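Local coordinates for protein putative metal-dependent hydrolase (Parabacteroides distasonis ATCC 8503, PDB 3KL7) that binds two zinc ions in a metallo-beta-lactamase-like fold and is probably a metal-dependent hydrolase of unknown substrate, at residues 45-57 and 66-80. Numbering follows the deposited sequence.
Sequences DNHSIQVDPVSEY and ADIILITHEHGDHLD. With ZN (zinc ion), chain C; ZN (zinc ion), chain D.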
ATOM      1  N   ASP A  45       6.974  -2.958 -16.364  1.00 21.86           N
ATOM      2  CA  ASP A  45       7.528  -2.400 -17.603  1.00 22.56           C
ATOM      3  C   ASP A  45       8.967  -1.797 -17.372  1.00 22.91           C
ATOM      4  O   ASP A  45       9.275  -0.694 -17.833  1.00 22.80           O
ATOM      5  CB  ASP A  45       6.568  -1.306 -18.129  1.00 22.97           C
ATOM      6  CG  ASP A  45       6.714  -1.049 -19.639  1.00 23.37           C
ATOM      7  OD1 ASP A  45       6.901  -2.029 -20.411  1.00 24.59           O
ATOM      8  OD2 ASP A  45       6.616   0.139 -20.043  1.00 22.24           O
ATOM      9  N   ASN A  46       9.812  -2.539 -16.652  1.00 23.30           N
ATOM     10  CA  ASN A  46      11.205  -2.107 -16.341  1.00 23.47           C
ATOM     11  C   ASN A  46      11.316  -0.844 -15.482  1.00 22.78           C
ATOM     12  O   ASN A  46      12.362  -0.188 -15.459  1.00 23.64           O
ATOM     13  CB  ASN A  46      12.022  -1.953 -17.620  1.00 23.86           C
ATOM     14  CG  ASN A  46      12.310  -3.290 -18.286  1.00 25.57           C
ATOM     15  OD1 ASN A  46      12.417  -4.323 -17.616  1.00 28.02           O
ATOM     16  ND2 ASN A  46      12.435  -3.281 -19.600  1.00 26.48           N
ATOM     17  N   HIS A  47      10.243  -0.513 -14.782  1.00 21.61           N
ATOM     18  CA  HIS A  47      10.255   0.558 -13.806  1.00 20.52           C
ATOM     19  C   HIS A  47      10.139  -0.067 -12.434  1.00 19.87           C
ATOM     20  O   HIS A  47       9.410  -1.055 -12.259  1.00 19.29           O
ATOM     21  CB  HIS A  47       9.075   1.517 -14.031  1.00 20.40           C
ATOM     22  CG  HIS A  47       9.074   2.162 -15.376  1.00 20.81           C
ATOM     23  ND1 HIS A  47       9.989   3.131 -15.738  1.00 21.13           N
ATOM     24  CD2 HIS A  47       8.276   1.974 -16.454  1.00 19.62           C
ATOM     25  CE1 HIS A  47       9.755   3.506 -16.981  1.00 20.64           C
ATOM     26  NE2 HIS A  47       8.725   2.816 -17.439  1.00 20.27           N
ATOM     27  N   SER A  48      10.845   0.509 -11.456  1.00 19.14           N
ATOM     28  CA  SER A  48      10.837  -0.008 -10.098  1.00 18.63           C
ATOM     29  C   SER A  48      10.186   1.004  -9.142  1.00 18.26           C
ATOM     30  O   SER A  48      10.560   2.169  -9.113  1.00 18.18           O
ATOM     31  CB  SER A  48      12.245  -0.324  -9.651  1.00 18.70           C
ATOM     32  OG  SER A  48      12.246  -0.839  -8.338  1.00 20.06           O
ATOM     33  N   ILE A  49       9.197   0.535  -8.379  1.00 17.75           N
ATOM     34  CA  ILE A  49       8.422   1.385  -7.479  1.00 17.47           C
ATOM     35  C   ILE A  49       8.515   0.857  -6.065  1.00 16.97           C
ATOM     36  O   ILE A  49       8.157  -0.281  -5.805  1.00 16.63           O
ATOM     37  CB  ILE A  49       6.956   1.396  -7.865  1.00 17.56           C
ATOM     38  CG1 ILE A  49       6.771   2.005  -9.281  1.00 18.12           C
ATOM     39  CG2 ILE A  49       6.133   2.183  -6.808  1.00 17.65           C
ATOM     40  CD1 ILE A  49       5.911   1.140 -10.222  1.00 16.33           C
ATOM     41  N   GLN A  50       8.997   1.682  -5.152  1.00 16.72           N
ATOM     42  CA  GLN A  50       9.050   1.299  -3.760  1.00 16.94           C
ATOM     43  C   GLN A  50       7.936   1.981  -3.011  1.00 16.72           C
ATOM     44  O   GLN A  50       7.709   3.190  -3.179  1.00 16.64           O
ATOM     45  CB  GLN A  50      10.390   1.674  -3.140  1.00 17.14           C
ATOM     46  CG  GLN A  50      11.590   0.968  -3.759  1.00 17.36           C
ATOM     47  CD  GLN A  50      11.741  -0.474  -3.301  1.00 17.81           C
ATOM     48  OE1 GLN A  50      10.966  -0.962  -2.478  1.00 17.54           O
ATOM     49  NE2 GLN A  50      12.759  -1.165  -3.832  1.00 17.69           N
ATOM     50  N   VAL A  51       7.238   1.198  -2.181  1.00 16.22           N
ATOM     51  CA  VAL A  51       6.202   1.698  -1.301  1.00 15.73           C
ATOM     52  C   VAL A  51       6.647   1.601   0.162  1.00 15.74           C
ATOM     53  O   VAL A  51       7.033   0.529   0.635  1.00 15.99           O
ATOM     54  CB  VAL A  51       4.917   0.873  -1.465  1.00 16.19           C
ATOM     55  CG1 VAL A  51       3.773   1.447  -0.586  1.00 14.31           C
ATOM     56  CG2 VAL A  51       4.524   0.812  -2.921  1.00 14.56           C
ATOM     57  N   ASP A  52       6.569   2.719   0.875  1.00 15.87           N
ATOM     58  CA  ASP A  52       6.908   2.773   2.317  1.00 15.64           C
ATOM     59  C   ASP A  52       8.175   1.956   2.642  1.00 15.70           C
ATOM     60  O   ASP A  52       8.157   1.087   3.526  1.00 15.21           O
ATOM     61  CB  ASP A  52       5.731   2.272   3.172  1.00 15.54           C
ATOM     62  CG  ASP A  52       4.454   3.176   3.055  1.00 17.25           C
ATOM     63  OD1 ASP A  52       4.550   4.322   2.548  1.00 18.40           O
ATOM     64  OD2 ASP A  52       3.350   2.721   3.492  1.00 17.08           O
ATOM     65  N   PRO A  53       9.289   2.239   1.935  1.00 15.84           N
ATOM     66  CA  PRO A  53      10.515   1.476   2.164  1.00 15.72           C
ATOM     67  C   PRO A  53      11.121   1.785   3.525  1.00 16.06           C
ATOM     68  O   PRO A  53      11.289   2.976   3.884  1.00 15.95           O
ATOM     69  CB  PRO A  53      11.430   1.958   1.055  1.00 15.81           C
ATOM     70  CG  PRO A  53      10.997   3.386   0.824  1.00 15.59           C
ATOM     71  CD  PRO A  53       9.502   3.351   0.996  1.00 15.64           C
ATOM     72  N   VAL A  54      11.462   0.728   4.271  1.00 16.19           N
ATOM     73  CA  VAL A  54      11.918   0.857   5.652  1.00 16.29           C
ATOM     74  C   VAL A  54      13.145  -0.062   5.887  1.00 16.87           C
ATOM     75  O   VAL A  54      13.060  -1.284   5.741  1.00 16.79           O
ATOM     76  CB  VAL A  54      10.775   0.491   6.633  1.00 16.40           C
ATOM     77  CG1 VAL A  54      11.309   0.349   8.080  1.00 16.41           C
ATOM     78  CG2 VAL A  54       9.658   1.523   6.561  1.00 15.06           C
ATOM     79  N   SER A  55      14.272   0.544   6.253  1.00 17.49           N
ATOM     80  CA  SER A  55      15.566  -0.166   6.303  1.00 18.04           C
ATOM     81  C   SER A  55      15.635  -1.307   7.316  1.00 18.30           C
ATOM     82  O   SER A  55      16.458  -2.198   7.189  1.00 18.33           O
ATOM     83  CB  SER A  55      16.707   0.831   6.559  1.00 18.13           C
ATOM     84  OG  SER A  55      16.487   1.562   7.726  1.00 17.62           O
ATOM     85  N   GLU A  56      14.770  -1.276   8.311  1.00 19.12           N
ATOM     86  CA  GLU A  56      14.720  -2.333   9.304  1.00 19.91           C
ATOM     87  C   GLU A  56      14.292  -3.683   8.681  1.00 19.12           C
ATOM     88  O   GLU A  56      14.613  -4.737   9.213  1.00 18.07           O
ATOM     89  CB  GLU A  56      13.749  -1.947  10.411  1.00 20.98           C
ATOM     90  CG  GLU A  56      13.903  -2.746  11.695  1.00 24.55           C
ATOM     91  CD  GLU A  56      12.572  -2.883  12.457  1.00 28.52           C
ATOM     92  OE1 GLU A  56      11.625  -2.079  12.178  1.00 31.73           O
ATOM     93  OE2 GLU A  56      12.466  -3.797  13.323  1.00 30.94           O
ATOM     94  N   TYR A  57      13.568  -3.628   7.546  1.00 18.65           N
ATOM     95  CA  TYR A  57      13.034  -4.845   6.902  1.00 18.35           C
ATOM     96  C   TYR A  57      13.881  -5.353   5.742  1.00 18.34           C
ATOM     97  O   TYR A  57      13.700  -6.475   5.301  1.00 18.68           O
ATOM     98  CB  TYR A  57      11.587  -4.619   6.413  1.00 18.18           C
ATOM     99  CG  TYR A  57      10.673  -4.006   7.461  1.00 18.43           C
ATOM    100  CD1 TYR A  57      10.680  -4.461   8.770  1.00 18.44           C
ATOM    101  CD2 TYR A  57       9.800  -2.976   7.134  1.00 19.37           C
ATOM    102  CE1 TYR A  57       9.853  -3.906   9.722  1.00 19.51           C
ATOM    103  CE2 TYR A  57       8.950  -2.406   8.102  1.00 18.85           C
ATOM    104  CZ  TYR A  57       8.989  -2.875   9.377  1.00 19.26           C
ATOM    105  OH  TYR A  57       8.172  -2.323  10.337  1.00 20.28           O
ATOM    106  N   ALA A  66      14.967   3.031  -7.296  1.00 16.29           N
ATOM    107  CA  ALA A  66      13.575   3.418  -7.475  1.00 16.27           C
ATOM    108  C   ALA A  66      13.399   4.476  -8.562  1.00 16.08           C
ATOM    109  O   ALA A  66      14.077   5.498  -8.568  1.00 16.28           O
ATOM    110  CB  ALA A  66      13.012   3.942  -6.159  1.00 15.80           C
ATOM    111  N   ASP A  67      12.490   4.222  -9.478  1.00 16.26           N
ATOM    112  CA  ASP A  67      11.989   5.272 -10.346  1.00 16.55           C
ATOM    113  C   ASP A  67      10.964   6.094  -9.565  1.00 16.07           C
ATOM    114  O   ASP A  67      10.813   7.302  -9.786  1.00 16.12           O
ATOM    115  CB  ASP A  67      11.339   4.676 -11.586  1.00 17.02           C
ATOM    116  CG  ASP A  67      12.353   4.051 -12.532  1.00 17.92           C
ATOM    117  OD1 ASP A  67      13.076   4.805 -13.199  1.00 18.74           O
ATOM    118  OD2 ASP A  67      12.419   2.799 -12.607  1.00 19.37           O
ATOM    119  N   ILE A  68      10.276   5.433  -8.643  1.00 15.59           N
ATOM    120  CA  ILE A  68       9.242   6.064  -7.860  1.00 15.70           C
ATOM    121  C   ILE A  68       9.240   5.543  -6.447  1.00 16.14           C
ATOM    122  O   ILE A  68       9.362   4.336  -6.237  1.00 16.35           O
ATOM    123  CB  ILE A  68       7.838   5.793  -8.469  1.00 15.92           C
ATOM    124  CG1 ILE A  68       7.781   6.340  -9.906  1.00 16.50           C
ATOM    125  CG2 ILE A  68       6.723   6.440  -7.592  1.00 12.97           C
ATOM    126  CD1 ILE A  68       6.502   6.000 -10.624  1.00 19.22           C
ATOM    127  N   ILE A  69       9.096   6.460  -5.468  1.00 16.16           N
ATOM    128  CA  ILE A  69       8.901   6.083  -4.063  1.00 16.20           C
ATOM    129  C   ILE A  69       7.592   6.667  -3.569  1.00 17.14           C
ATOM    130  O   ILE A  69       7.374   7.879  -3.620  1.00 18.00           O
ATOM    131  CB  ILE A  69      10.082   6.563  -3.148  1.00 16.42           C
ATOM    132  CG1 ILE A  69      11.428   5.978  -3.666  1.00 14.69           C
ATOM    133  CG2 ILE A  69       9.813   6.165  -1.619  1.00 13.83           C
ATOM    134  CD1 ILE A  69      12.655   6.560  -3.019  1.00 12.25           C
ATOM    135  N   LEU A  70       6.714   5.790  -3.117  1.00 17.77           N
ATOM    136  CA  LEU A  70       5.409   6.170  -2.590  1.00 18.08           C
ATOM    137  C   LEU A  70       5.439   6.108  -1.057  1.00 16.98           C
ATOM    138  O   LEU A  70       5.739   5.060  -0.496  1.00 16.80           O
ATOM    139  CB  LEU A  70       4.356   5.163  -3.054  1.00 19.03           C
ATOM    140  CG  LEU A  70       3.389   5.523  -4.132  1.00 21.88           C
ATOM    141  CD1 LEU A  70       2.682   6.856  -3.807  1.00 22.12           C
ATOM    142  CD2 LEU A  70       4.110   5.592  -5.454  1.00 24.59           C
ATOM    143  N   ILE A  71       5.103   7.198  -0.396  1.00 15.96           N
ATOM    144  CA  ILE A  71       4.921   7.170   1.061  1.00 16.03           C
ATOM    145  C   ILE A  71       3.456   7.390   1.433  1.00 16.55           C
ATOM    146  O   ILE A  71       2.848   8.396   1.032  1.00 17.33           O
ATOM    147  CB  ILE A  71       5.758   8.232   1.773  1.00 15.30           C
ATOM    148  CG1 ILE A  71       7.214   8.154   1.332  1.00 14.89           C
ATOM    149  CG2 ILE A  71       5.638   8.058   3.299  1.00 15.35           C
ATOM    150  CD1 ILE A  71       7.813   6.759   1.433  1.00 16.05           C
ATOM    151  N   THR A  72       2.885   6.454   2.202  1.00 16.64           N
ATOM    152  CA  THR A  72       1.474   6.575   2.669  1.00 16.35           C
ATOM    153  C   THR A  72       1.330   7.569   3.845  1.00 16.86           C
ATOM    154  O   THR A  72       0.393   8.387   3.870  1.00 17.32           O
ATOM    155  CB  THR A  72       0.924   5.224   3.125  1.00 16.53           C
ATOM    156  OG1 THR A  72       1.763   4.693   4.158  1.00 15.81           O
ATOM    157  CG2 THR A  72       0.851   4.237   1.956  1.00 14.24           C
ATOM    158  N   HIS A  73       2.236   7.490   4.822  1.00 16.90           N
ATOM    159  CA  HIS A  73       2.214   8.424   5.957  1.00 16.88           C
ATOM    160  C   HIS A  73       3.514   8.400   6.724  1.00 16.97           C
ATOM    161  O   HIS A  73       4.406   7.610   6.413  1.00 17.20           O
ATOM    162  CB  HIS A  73       1.002   8.157   6.890  1.00 17.38           C
ATOM    163  CG  HIS A  73       1.045   6.835   7.597  1.00 17.75           C
ATOM    164  ND1 HIS A  73       0.998   5.630   6.927  1.00 18.86           N
ATOM    165  CD2 HIS A  73       1.096   6.532   8.914  1.00 18.67           C
ATOM    166  CE1 HIS A  73       1.039   4.642   7.806  1.00 19.76           C
ATOM    167  NE2 HIS A  73       1.102   5.163   9.019  1.00 18.29           N
ATOM    168  N   GLU A  74       3.600   9.261   7.749  1.00 16.75           N
ATOM    169  CA  GLU A  74       4.872   9.694   8.340  1.00 16.58           C
ATOM    170  C   GLU A  74       5.456   8.803   9.445  1.00 16.38           C
ATOM    171  O   GLU A  74       6.586   9.000   9.848  1.00 15.53           O
ATOM    172  CB  GLU A  74       4.693  11.107   8.907  1.00 17.23           C
ATOM    173  CG  GLU A  74       3.950  11.147  10.232  1.00 16.89           C
ATOM    174  CD  GLU A  74       3.305  12.476  10.500  1.00 17.39           C
ATOM    175  OE1 GLU A  74       2.194  12.726   9.967  1.00 16.39           O
ATOM    176  OE2 GLU A  74       3.896  13.274  11.258  1.00 17.67           O
ATOM    177  N   HIS A  75       4.677   7.842   9.936  1.00 16.42           N
ATOM    178  CA  HIS A  75       5.150   6.944  11.004  1.00 15.93           C
ATOM    179  C   HIS A  75       6.424   6.187  10.593  1.00 15.66           C
ATOM    180  O   HIS A  75       6.619   5.864   9.423  1.00 14.99           O
ATOM    181  CB  HIS A  75       4.038   5.946  11.407  1.00 16.23           C
ATOM    182  CG  HIS A  75       2.903   6.572  12.168  1.00 16.12           C
ATOM    183  ND1 HIS A  75       1.647   6.021  12.211  1.00 16.63           N
ATOM    184  CD2 HIS A  75       2.838   7.708  12.900  1.00 16.40           C
ATOM    185  CE1 HIS A  75       0.858   6.781  12.946  1.00 16.35           C
ATOM    186  NE2 HIS A  75       1.553   7.815  13.367  1.00 15.29           N
ATOM    187  N   GLY A  76       7.276   5.903  11.580  1.00 15.63           N
ATOM    188  CA  GLY A  76       8.633   5.321  11.342  1.00 15.84           C
ATOM    189  C   GLY A  76       8.686   3.935  10.694  1.00 16.08           C
ATOM    190  O   GLY A  76       9.685   3.572  10.091  1.00 15.60           O
ATOM    191  N   ASP A  77       7.606   3.164  10.823  1.00 16.32           N
ATOM    192  CA  ASP A  77       7.510   1.866  10.151  1.00 16.42           C
ATOM    193  C   ASP A  77       6.959   2.014   8.690  1.00 16.26           C
ATOM    194  O   ASP A  77       6.522   1.033   8.061  1.00 15.70           O
ATOM    195  CB  ASP A  77       6.648   0.880  10.973  1.00 16.59           C
ATOM    196  CG  ASP A  77       5.210   1.368  11.177  1.00 15.95           C
ATOM    197  OD1 ASP A  77       5.016   2.537  11.547  1.00 16.46           O
ATOM    198  OD2 ASP A  77       4.292   0.570  10.983  1.00 16.59           O
ATOM    199  N   HIS A  78       7.006   3.246   8.179  1.00 16.62           N
ATOM    200  CA  HIS A  78       6.566   3.570   6.791  1.00 16.31           C
ATOM    201  C   HIS A  78       7.495   4.612   6.115  1.00 16.04           C
ATOM    202  O   HIS A  78       7.828   4.485   4.927  1.00 15.84           O
ATOM    203  CB  HIS A  78       5.147   4.128   6.811  1.00 16.41           C
ATOM    204  CG  HIS A  78       4.116   3.131   7.223  1.00 17.49           C
ATOM    205  ND1 HIS A  78       3.391   2.395   6.314  1.00 17.75           N
ATOM    206  CD2 HIS A  78       3.694   2.740   8.452  1.00 18.06           C
ATOM    207  CE1 HIS A  78       2.562   1.592   6.966  1.00 18.55           C
ATOM    208  NE2 HIS A  78       2.729   1.782   8.263  1.00 18.46           N
ATOM    209  N   LEU A  79       7.868   5.656   6.877  1.00 15.64           N
ATOM    210  CA  LEU A  79       8.727   6.724   6.383  1.00 15.37           C
ATOM    211  C   LEU A  79      10.096   6.584   6.992  1.00 15.51           C
ATOM    212  O   LEU A  79      10.268   6.758   8.185  1.00 14.78           O
ATOM    213  CB  LEU A  79       8.123   8.115   6.721  1.00 15.54           C
ATOM    214  CG  LEU A  79       8.955   9.363   6.333  1.00 15.58           C
ATOM    215  CD1 LEU A  79       9.232   9.392   4.855  1.00 16.10           C
ATOM    216  CD2 LEU A  79       8.260  10.661   6.775  1.00 14.80           C
ATOM    217  N   ASP A  80      11.074   6.268   6.154  1.00 16.34           N
ATOM    218  CA  ASP A  80      12.429   6.083   6.593  1.00 16.72           C
ATOM    219  C   ASP A  80      13.402   6.676   5.569  1.00 17.32           C
ATOM    220  O   ASP A  80      13.600   6.107   4.495  1.00 17.41           O
ATOM    221  CB  ASP A  80      12.709   4.595   6.784  1.00 16.98           C
ATOM    222  CG  ASP A  80      14.101   4.327   7.266  1.00 16.64           C
ATOM    223  OD1 ASP A  80      14.849   5.304   7.508  1.00 17.73           O
ATOM    224  OD2 ASP A  80      14.457   3.144   7.396  1.00 15.89           O
TER
HETATM  225 ZN    ZN C 302       0.814   4.160  11.061  1.00 32.06          ZN
HETATM  226 ZN    ZN D 303       2.040   1.347  10.383  1.00 29.21          ZN
HETATM  227  O   HOH W   1      13.310   2.868 -15.747  1.00 25.61           O
HETATM  228  O   HOH W   2      10.084   5.226   3.555  1.00 13.63           O
HETATM  229  O   HOH W   3       2.545   3.115  11.337  1.00 37.88           O
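D52, just past the end of strand 47-51, reaches across to the metal-binding loop that follows strand 68-71. Its backbone N donates to L70 O (2.8 Å), the last in a run of parallel-strand bonds that includes Q50 N to I68 O and L70 N to Q50 O. Along the side chain, D52 CB lies against the carbonyl O of H78 (3.5 Å). With CG anti to the carbonyl carbon (chi1 -64°), the carboxylate is swung into the 72-78 loop. D52 OD1 takes the backbone N-H of T72 through its syn lone pair (OD1 to T72 N 2.7 Å) and passes close to I71 CA. D52 OD2 accepts two bonds from the same face of the carboxylate: T72 OG1 (2.6 Å), on the syn side, and H78 ND1 (2.8 Å), from well above the plane. The H78 bond is nearly straight and lies in the imidazole plane, with ring and carboxylate 83° apart. Together with the bond from H78 NE2 to one zinc ion (2.3 Å) it fixes the rotation of the ring; the carboxylate would probably polarise the imidazole and make NE2 a stronger donor to the metal. T72 OG1 in turn accepts from H73 ND1, a ligand of the other zinc, so D52 is second shell to the first ion and linked to the second through T72. H73, H75, D77 and H78 come from the HxHxDH motif of the metallo-beta-lactamase superfamily; H140, D162 and H209 complete the two sites, and water 3 bridges the ions. Farther along, D80 OD2 accepts from both N and OG of S55, pinning the loop after D52 to the start of helix 81-87. Strand 47-51 is flanked by antiparallel strand 39-44 and parallel strand 68-71; helix 81-87 packs on Q50 and I69, while helix 98-104 touches I71 and L79.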